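Local coordinates for protein VP5 (Halorubrum pleomorphic virus 6, PDB 6QGL) that probably mediates membrane fusion as an envelope protein of a pleomorphic virus that infects haloarchaea, at residues S164-K169 with L184-N189; Y199-Y204 with T211-N216. All blocks are in the same frame, centred on the assembly; numbering follows the deposited sequence.

Contact 1: residues S164-K169 with L184-N189; sequences SPNTLK and LTFRHN
A side-chain hydrogen bond spans a non-hydrogen-bonded pair of this antiparallel beta hairpin: the imidazole of His188 donates from ND1 to OD1 of Asn166 over 2.8 Å. The bond is nearly straight, 166° at the hydrogen, and OD1 lies at the edge of the imidazole, in its plane, while the ND1 donor lies in the plane of the amide carbonyl. Amide and ring are nonetheless turned 42° apart. With CG of His188 anti to its backbone N (chi1 178°), the ring runs alongside Pro165, whose CB and CG each approach CE1. The same Asn166 OD1 also comes to 3.3 Å from CZ of Phe186, and the CD2 branch of Leu168 reaches the edge of that phenyl ring at CD1, 3.9 Å away. The other methyl, Leu168 CD1, meets CD1 of Leu184.

On the opposite face, Lys169 and Arg187 run side by side, CD to CD at 4.1 Å, and Lys169 NZ and Arg187 NH2 each form a salt bridge with Glu203. Backbone bonds fix the register: Thr167 with Arg187 and Lys169 with Thr185 each exchange two, and Asn189 N adds one to Pro165 O at 2.8 Å. Before the strand begins, Ser164 OG accepts from Asn166 N in an ST turn.

Asn166 and Leu168 meet helix 97-140 through Glu131 and Val127, while Phe151 stacks on His188 and also meets the ring of Phe186. Strand 166-174 is an outermost strand of the sheet within this chain, and strand 180-189 is flanked on its other side by strand 201-204.

Contact 2: residues Y199-Y204 with T211-N216; sequences YSVVEY and TSTNSN
Strands 201-204 and 209-213 form the last beta hairpin of a four-stranded antiparallel sheet, their local axes 4.7 Å apart. Val201 and Thr213 are a hydrogen-bonded pair: Thr213 N lies nearly along the C=O axis of Val201, 2.8 Å from Val201 O, and Val201 N returns a bond to Thr213 O. Glu203 N likewise donates to Thr211 O, but the reverse bond, Thr211 N to Glu203 O, is weak, so the pairing is less even at this end.

Thr213 can be followed outward from the backbone. Its CB packs against CG1 of Val201 at 3.7 Å, the methyl that occupies the crowded position between backbone N and carbonyl carbon. From CB the side chain forks. With chi1 at -49°, OG1 lies anti to the carbonyl carbon and is also nearest to Val201 CG1, whereas CG2, anti to the backbone N, extends to the ring of Tyr199 and meets CD2 at 3.9 Å.

Beyond the strand, Asn214 has positive backbone angles, and the chain turns so that Ser215 swings back over strand 201-204. CB of Ser215 then rests on CB of Val202, 3.7 Å away. Asn214 ND2 bonds to Asp153 and only weakly to Tyr199 O. Thr213 O takes two donors, Val201 N in its carbonyl plane and Ser215 OG from above that plane. Ser200 OG, anti to its own backbone N, donates to Asn214 O at 2.6 Å, lying 41° out of the plane of that carbonyl.

In the fold
Contacts 1 and 2 are successive hairpins of one antiparallel sheet, joined where strand 180-189 of the first lies beside strand 201-204 of the second. Their centres are 11 Å apart. The seam is made by backbone pairing, with His188 N 2.8 Å from Val202 O in a probable hydrogen bond, and by charge: Glu203 OE1 meets Arg187 NH2 at 2.8 Å, while its OE2 forms a salt bridge with Lys169 NZ. One carboxylate of contact 2 thus links both strands of contact 1 and would offset their neighbouring positive charges. Phe151 borders both, touching His188 and Val202. The centres lie about 26 and 28 Å from the centre of the chain.

Contact 1: residues S164-K169 with L184-N189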
ATOM      1  N   SER A 164      13.173  22.171 -18.922  1.00 61.42           N
ATOM      2  CA  SER A 164      12.333  21.659 -17.845  1.00 59.77           C
ATOM      3  C   SER A 164      12.547  22.492 -16.576  1.00 63.47           C
ATOM      4  O   SER A 164      13.697  22.824 -16.262  1.00 64.16           O
ATOM      5  CB  SER A 164      12.646  20.192 -17.567  1.00 62.15           C
ATOM      6  OG  SER A 164      11.869  19.689 -16.492  1.00 69.33           O
ATOM      7  N   PRO A 165      11.477  22.817 -15.809  1.00 58.75           N
ATOM      8  CA  PRO A 165      11.684  23.552 -14.549  1.00 58.54           C
ATOM      9  C   PRO A 165      12.269  22.649 -13.454  1.00 60.47           C
ATOM     10  O   PRO A 165      12.671  23.138 -12.396  1.00 60.42           O
ATOM     11  CB  PRO A 165      10.280  24.047 -14.199  1.00 60.23           C
ATOM     12  CG  PRO A 165       9.371  23.041 -14.784  1.00 63.90           C
ATOM     13  CD  PRO A 165      10.047  22.497 -16.016  1.00 59.56           C
ATOM     14  N   ASN A 166      12.320  21.325 -13.724  1.00 55.20           N
ATOM     15  CA  ASN A 166      12.825  20.287 -12.827  1.00 53.87           C
ATOM     16  C   ASN A 166      14.280  19.919 -13.098  1.00 58.47           C
ATOM     17  O   ASN A 166      14.748  19.989 -14.235  1.00 58.75           O
ATOM     18  CB  ASN A 166      11.986  19.009 -12.940  1.00 51.15           C
ATOM     19  CG  ASN A 166      10.489  19.168 -12.935  1.00 60.43           C
ATOM     20  OD1 ASN A 166       9.914  19.952 -12.170  1.00 51.51           O
ATOM     21  ND2 ASN A 166       9.826  18.391 -13.776  1.00 48.45           N
ATOM     22  N   THR A 167      14.971  19.475 -12.041  1.00 55.16           N
ATOM     23  CA  THR A 167      16.346  18.985 -12.064  1.00 55.54           C
ATOM     24  C   THR A 167      16.403  17.789 -11.111  1.00 58.78           C
ATOM     25  O   THR A 167      16.044  17.924  -9.937  1.00 57.66           O
ATOM     26  CB  THR A 167      17.357  20.085 -11.662  1.00 64.13           C
ATOM     27  OG1 THR A 167      17.056  21.309 -12.334  1.00 64.91           O
ATOM     28  CG2 THR A 167      18.800  19.685 -11.947  1.00 62.91           C
ATOM     29  N   LEU A 168      16.808  16.613 -11.626  1.00 55.70           N
ATOM     30  CA  LEU A 168      16.954  15.405 -10.812  1.00 55.00           C
ATOM     31  C   LEU A 168      18.426  15.295 -10.449  1.00 60.12           C
ATOM     32  O   LEU A 168      19.253  14.922 -11.289  1.00 60.72           O
ATOM     33  CB  LEU A 168      16.444  14.130 -11.531  1.00 54.55           C
ATOM     34  CG  LEU A 168      15.017  14.129 -12.098  1.00 58.02           C
ATOM     35  CD1 LEU A 168      14.617  12.740 -12.544  1.00 57.52           C
ATOM     36  CD2 LEU A 168      14.005  14.652 -11.099  1.00 59.26           C
ATOM     37  N   LYS A 169      18.755  15.710  -9.216  1.00 56.78           N
ATOM     38  CA  LYS A 169      20.121  15.749  -8.690  1.00 57.38           C
ATOM     39  C   LYS A 169      20.524  14.421  -8.073  1.00 61.17           C
ATOM     40  O   LYS A 169      19.774  13.863  -7.272  1.00 59.48           O
ATOM     41  CB  LYS A 169      20.270  16.885  -7.661  1.00 59.78           C
ATOM     42  CG  LYS A 169      20.130  18.289  -8.244  1.00 68.33           C
ATOM     43  CD  LYS A 169      20.059  19.360  -7.161  1.00 76.60           C
ATOM     44  CE  LYS A 169      21.409  19.948  -6.829  1.00 89.51           C
ATOM     45  NZ  LYS A 169      21.323  20.921  -5.710  1.00100.71           N
ATOM     46  N   LEU A 184      17.612  10.239  -5.953  1.00 53.79           N
ATOM     47  CA  LEU A 184      17.370  11.430  -6.758  1.00 53.54           C
ATOM     48  C   LEU A 184      16.741  12.519  -5.911  1.00 57.03           C
ATOM     49  O   LEU A 184      15.692  12.305  -5.303  1.00 56.38           O
ATOM     50  CB  LEU A 184      16.516  11.127  -8.005  1.00 53.28           C
ATOM     51  CG  LEU A 184      17.074  10.114  -9.016  1.00 58.38           C
ATOM     52  CD1 LEU A 184      16.049   9.787 -10.071  1.00 58.34           C
ATOM     53  CD2 LEU A 184      18.358  10.611  -9.671  1.00 61.47           C
ATOM     54  N   THR A 185      17.415  13.667  -5.823  1.00 53.53           N
ATOM     55  CA  THR A 185      16.913  14.827  -5.104  1.00 52.93           C
ATOM     56  C   THR A 185      16.153  15.657  -6.120  1.00 56.37           C
ATOM     57  O   THR A 185      16.712  16.057  -7.147  1.00 56.59           O
ATOM     58  CB  THR A 185      18.044  15.570  -4.388  1.00 59.34           C
ATOM     59  OG1 THR A 185      18.547  14.714  -3.369  1.00 57.83           O
ATOM     60  CG2 THR A 185      17.582  16.880  -3.757  1.00 57.56           C
ATOM     61  N   PHE A 186      14.864  15.872  -5.853  1.00 52.14           N
ATOM     62  CA  PHE A 186      14.006  16.632  -6.742  1.00 51.82           C
ATOM     63  C   PHE A 186      14.125  18.131  -6.506  1.00 56.52           C
ATOM     64  O   PHE A 186      13.735  18.619  -5.447  1.00 56.84           O
ATOM     65  CB  PHE A 186      12.542  16.168  -6.623  1.00 52.79           C
ATOM     66  CG  PHE A 186      11.611  16.947  -7.518  1.00 54.26           C
ATOM     67  CD1 PHE A 186      11.500  16.641  -8.870  1.00 57.00           C
ATOM     68  CD2 PHE A 186      10.875  18.014  -7.020  1.00 56.74           C
ATOM     69  CE1 PHE A 186      10.665  17.385  -9.704  1.00 57.98           C
ATOM     70  CE2 PHE A 186      10.055  18.763  -7.858  1.00 59.71           C
ATOM     71  CZ  PHE A 186       9.948  18.441  -9.193  1.00 57.39           C
ATOM     72  N   ARG A 187      14.623  18.859  -7.515  1.00 53.01           N
ATOM     73  CA  ARG A 187      14.719  20.317  -7.503  1.00 53.40           C
ATOM     74  C   ARG A 187      13.747  20.855  -8.555  1.00 56.17           C
ATOM     75  O   ARG A 187      13.654  20.287  -9.642  1.00 54.65           O
ATOM     76  CB  ARG A 187      16.163  20.795  -7.772  1.00 54.07           C
ATOM     77  CG  ARG A 187      16.323  22.320  -7.811  1.00 61.90           C
ATOM     78  CD  ARG A 187      17.774  22.747  -7.767  1.00 70.75           C
ATOM     79  NE  ARG A 187      17.926  24.199  -7.892  1.00 78.40           N
ATOM     80  CZ  ARG A 187      17.885  25.062  -6.881  1.00 92.86           C
ATOM     81  NH1 ARG A 187      18.036  26.360  -7.101  1.00 79.89           N
ATOM     82  NH2 ARG A 187      17.683  24.633  -5.640  1.00 81.18           N
ATOM     83  N   HIS A 188      13.012  21.927  -8.217  1.00 53.59           N
ATOM     84  CA  HIS A 188      12.050  22.589  -9.096  1.00 53.75           C
ATOM     85  C   HIS A 188      12.186  24.099  -8.964  1.00 60.11           C
ATOM     86  O   HIS A 188      12.072  24.631  -7.862  1.00 60.39           O
ATOM     87  CB  HIS A 188      10.609  22.144  -8.779  1.00 53.74           C
ATOM     88  CG  HIS A 188       9.563  22.820  -9.613  1.00 57.33           C
ATOM     89  ND1 HIS A 188       9.232  22.355 -10.869  1.00 58.44           N
ATOM     90  CD2 HIS A 188       8.811  23.912  -9.339  1.00 59.96           C
ATOM     91  CE1 HIS A 188       8.297  23.175 -11.320  1.00 58.36           C
ATOM     92  NE2 HIS A 188       8.007  24.124 -10.434  1.00 59.65           N
ATOM     93  N   ASN A 189      12.426  24.777 -10.096  1.00 58.20           N
ATOM     94  CA  ASN A 189      12.529  26.233 -10.184  1.00 60.13           C
ATOM     95  C   ASN A 189      11.653  26.716 -11.339  1.00 64.28           C
ATOM     96  O   ASN A 189      11.826  26.252 -12.470  1.00 63.28           O
ATOM     97  CB  ASN A 189      13.984  26.692 -10.366  1.00 64.02           C
ATOM     98  CG  ASN A 189      14.170  28.189 -10.242  1.00 93.87           C
ATOM     99  OD1 ASN A 189      13.476  28.870  -9.478  1.00 92.54           O
ATOM    100  ND2 ASN A 189      15.117  28.738 -10.984  1.00 88.07           N
TER

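Contact 2: residues Y199-Y204 with T211-N216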
ATOM      1  N   TYR A 199       9.537  34.401  -7.725  1.00 73.65           N
ATOM      2  CA  TYR A 199      10.586  33.402  -7.469  1.00 71.77           C
ATOM      3  C   TYR A 199      10.082  32.272  -6.583  1.00 73.76           C
ATOM      4  O   TYR A 199       9.687  32.506  -5.440  1.00 74.41           O
ATOM      5  CB  TYR A 199      11.848  34.048  -6.867  1.00 74.62           C
ATOM      6  CG  TYR A 199      13.029  33.109  -6.710  1.00 75.00           C
ATOM      7  CD1 TYR A 199      13.717  32.631  -7.822  1.00 75.81           C
ATOM      8  CD2 TYR A 199      13.505  32.757  -5.450  1.00 76.05           C
ATOM      9  CE1 TYR A 199      14.828  31.799  -7.685  1.00 75.71           C
ATOM     10  CE2 TYR A 199      14.619  31.930  -5.300  1.00 76.04           C
ATOM     11  CZ  TYR A 199      15.274  31.448  -6.422  1.00 82.23           C
ATOM     12  OH  TYR A 199      16.367  30.624  -6.282  1.00 82.25           O
ATOM     13  N   SER A 200      10.030  31.063  -7.153  1.00 67.67           N
ATOM     14  CA  SER A 200       9.555  29.860  -6.485  1.00 65.76           C
ATOM     15  C   SER A 200      10.515  28.704  -6.773  1.00 67.97           C
ATOM     16  O   SER A 200      10.707  28.326  -7.934  1.00 66.61           O
ATOM     17  CB  SER A 200       8.138  29.527  -6.943  1.00 68.24           C
ATOM     18  OG  SER A 200       7.611  28.396  -6.272  1.00 75.13           O
ATOM     19  N   VAL A 201      11.145  28.177  -5.712  1.00 64.17           N
ATOM     20  CA  VAL A 201      12.090  27.063  -5.789  1.00 62.55           C
ATOM     21  C   VAL A 201      11.872  26.083  -4.626  1.00 64.84           C
ATOM     22  O   VAL A 201      11.653  26.505  -3.489  1.00 65.76           O
ATOM     23  CB  VAL A 201      13.575  27.523  -5.940  1.00 67.74           C
ATOM     24  CG1 VAL A 201      14.049  28.332  -4.737  1.00 69.58           C
ATOM     25  CG2 VAL A 201      14.518  26.347  -6.202  1.00 66.23           C
ATOM     26  N   VAL A 202      11.884  24.779  -4.938  1.00 58.69           N
ATOM     27  CA  VAL A 202      11.764  23.689  -3.975  1.00 56.95           C
ATOM     28  C   VAL A 202      12.813  22.621  -4.306  1.00 58.98           C
ATOM     29  O   VAL A 202      13.080  22.361  -5.478  1.00 57.68           O
ATOM     30  CB  VAL A 202      10.318  23.129  -3.816  1.00 60.15           C
ATOM     31  CG1 VAL A 202       9.919  22.198  -4.961  1.00 58.30           C
ATOM     32  CG2 VAL A 202      10.135  22.442  -2.463  1.00 59.89           C
ATOM     33  N   GLU A 203      13.448  22.061  -3.277  1.00 55.47           N
ATOM     34  CA  GLU A 203      14.448  21.008  -3.418  1.00 54.36           C
ATOM     35  C   GLU A 203      14.325  20.089  -2.222  1.00 56.96           C
ATOM     36  O   GLU A 203      14.504  20.543  -1.092  1.00 57.54           O
ATOM     37  CB  GLU A 203      15.869  21.583  -3.549  1.00 56.87           C
ATOM     38  CG  GLU A 203      16.891  20.535  -3.963  1.00 65.67           C
ATOM     39  CD  GLU A 203      18.317  21.007  -4.167  1.00 83.81           C
ATOM     40  OE1 GLU A 203      18.518  22.174  -4.576  1.00 75.19           O
ATOM     41  OE2 GLU A 203      19.239  20.194  -3.935  1.00 78.65           O
ATOM     42  N   TYR A 204      13.968  18.813  -2.463  1.00 51.71           N
ATOM     43  CA  TYR A 204      13.776  17.823  -1.403  1.00 50.59           C
ATOM     44  C   TYR A 204      13.864  16.369  -1.892  1.00 53.79           C
ATOM     45  O   TYR A 204      13.967  16.108  -3.093  1.00 53.22           O
ATOM     46  CB  TYR A 204      12.448  18.079  -0.647  1.00 51.38           C
ATOM     47  CG  TYR A 204      11.192  17.800  -1.444  1.00 51.57           C
ATOM     48  CD1 TYR A 204      10.721  18.710  -2.385  1.00 53.58           C
ATOM     49  CD2 TYR A 204      10.426  16.663  -1.199  1.00 51.37           C
ATOM     50  CE1 TYR A 204       9.558  18.466  -3.109  1.00 53.20           C
ATOM     51  CE2 TYR A 204       9.257  16.411  -1.909  1.00 51.79           C
ATOM     52  CZ  TYR A 204       8.828  17.314  -2.865  1.00 57.47           C
ATOM     53  OH  TYR A 204       7.673  17.057  -3.560  1.00 56.10           O
ATOM     54  N   THR A 211      15.959  23.292   0.142  1.00 62.66           N
ATOM     55  CA  THR A 211      15.519  24.694   0.079  1.00 64.76           C
ATOM     56  C   THR A 211      14.043  24.780  -0.302  1.00 69.40           C
ATOM     57  O   THR A 211      13.616  24.109  -1.243  1.00 67.68           O
ATOM     58  CB  THR A 211      16.361  25.513  -0.929  1.00 74.91           C
ATOM     59  OG1 THR A 211      16.299  24.896  -2.214  1.00 73.13           O
ATOM     60  CG2 THR A 211      17.812  25.703  -0.501  1.00 76.14           C
ATOM     61  N   SER A 212      13.273  25.615   0.412  1.00 67.92           N
ATOM     62  CA  SER A 212      11.860  25.858   0.105  1.00 67.82           C
ATOM     63  C   SER A 212      11.606  27.361   0.088  1.00 74.02           C
ATOM     64  O   SER A 212      11.707  28.013   1.131  1.00 75.78           O
ATOM     65  CB  SER A 212      10.942  25.161   1.104  1.00 71.20           C
ATOM     66  OG  SER A 212       9.580  25.437   0.814  1.00 79.92           O
ATOM     67  N   THR A 213      11.313  27.914  -1.096  1.00 70.31           N
ATOM     68  CA  THR A 213      11.049  29.345  -1.274  1.00 72.09           C
ATOM     69  C   THR A 213       9.748  29.500  -2.037  1.00 75.29           C
ATOM     70  O   THR A 213       9.647  28.969  -3.141  1.00 73.15           O
ATOM     71  CB  THR A 213      12.216  30.018  -2.015  1.00 80.84           C
ATOM     72  OG1 THR A 213      13.455  29.654  -1.399  1.00 80.29           O
ATOM     73  CG2 THR A 213      12.083  31.537  -2.076  1.00 81.38           C
ATOM     74  N   ASN A 214       8.751  30.213  -1.462  1.00 73.48           N
ATOM     75  CA  ASN A 214       7.436  30.419  -2.091  1.00 73.39           C
ATOM     76  C   ASN A 214       7.007  29.087  -2.732  1.00 75.22           C
ATOM     77  O   ASN A 214       6.625  29.038  -3.902  1.00 74.07           O
ATOM     78  CB  ASN A 214       7.516  31.562  -3.129  1.00 75.09           C
ATOM     79  CG  ASN A 214       6.194  31.988  -3.724  1.00 94.67           C
ATOM     80  OD1 ASN A 214       5.138  31.927  -3.085  1.00 89.23           O
ATOM     81  ND2 ASN A 214       6.227  32.428  -4.972  1.00 85.96           N
ATOM     82  N   SER A 215       7.163  27.995  -1.964  1.00 70.99           N
ATOM     83  CA  SER A 215       6.938  26.633  -2.424  1.00 68.64           C
ATOM     84  C   SER A 215       6.252  25.721  -1.424  1.00 72.10           C
ATOM     85  O   SER A 215       6.282  25.956  -0.218  1.00 72.82           O
ATOM     86  CB  SER A 215       8.273  25.993  -2.792  1.00 70.80           C
ATOM     87  OG  SER A 215       8.812  26.551  -3.977  1.00 80.27           O
ATOM     88  N   ASN A 216       5.676  24.637  -1.959  1.00 67.00           N
ATOM     89  CA  ASN A 216       5.039  23.531  -1.254  1.00 66.19           C
ATOM     90  C   ASN A 216       5.864  22.312  -1.633  1.00 68.23           C
ATOM     91  O   ASN A 216       6.179  22.153  -2.816  1.00 66.51           O
ATOM     92  CB  ASN A 216       3.587  23.349  -1.720  1.00 66.60           C
ATOM     93  CG  ASN A 216       2.691  24.535  -1.465  1.00 91.45           C
ATOM     94  OD1 ASN A 216       3.007  25.438  -0.685  1.00 90.48           O
ATOM     95  ND2 ASN A 216       1.541  24.553  -2.122  1.00 81.69           N
TER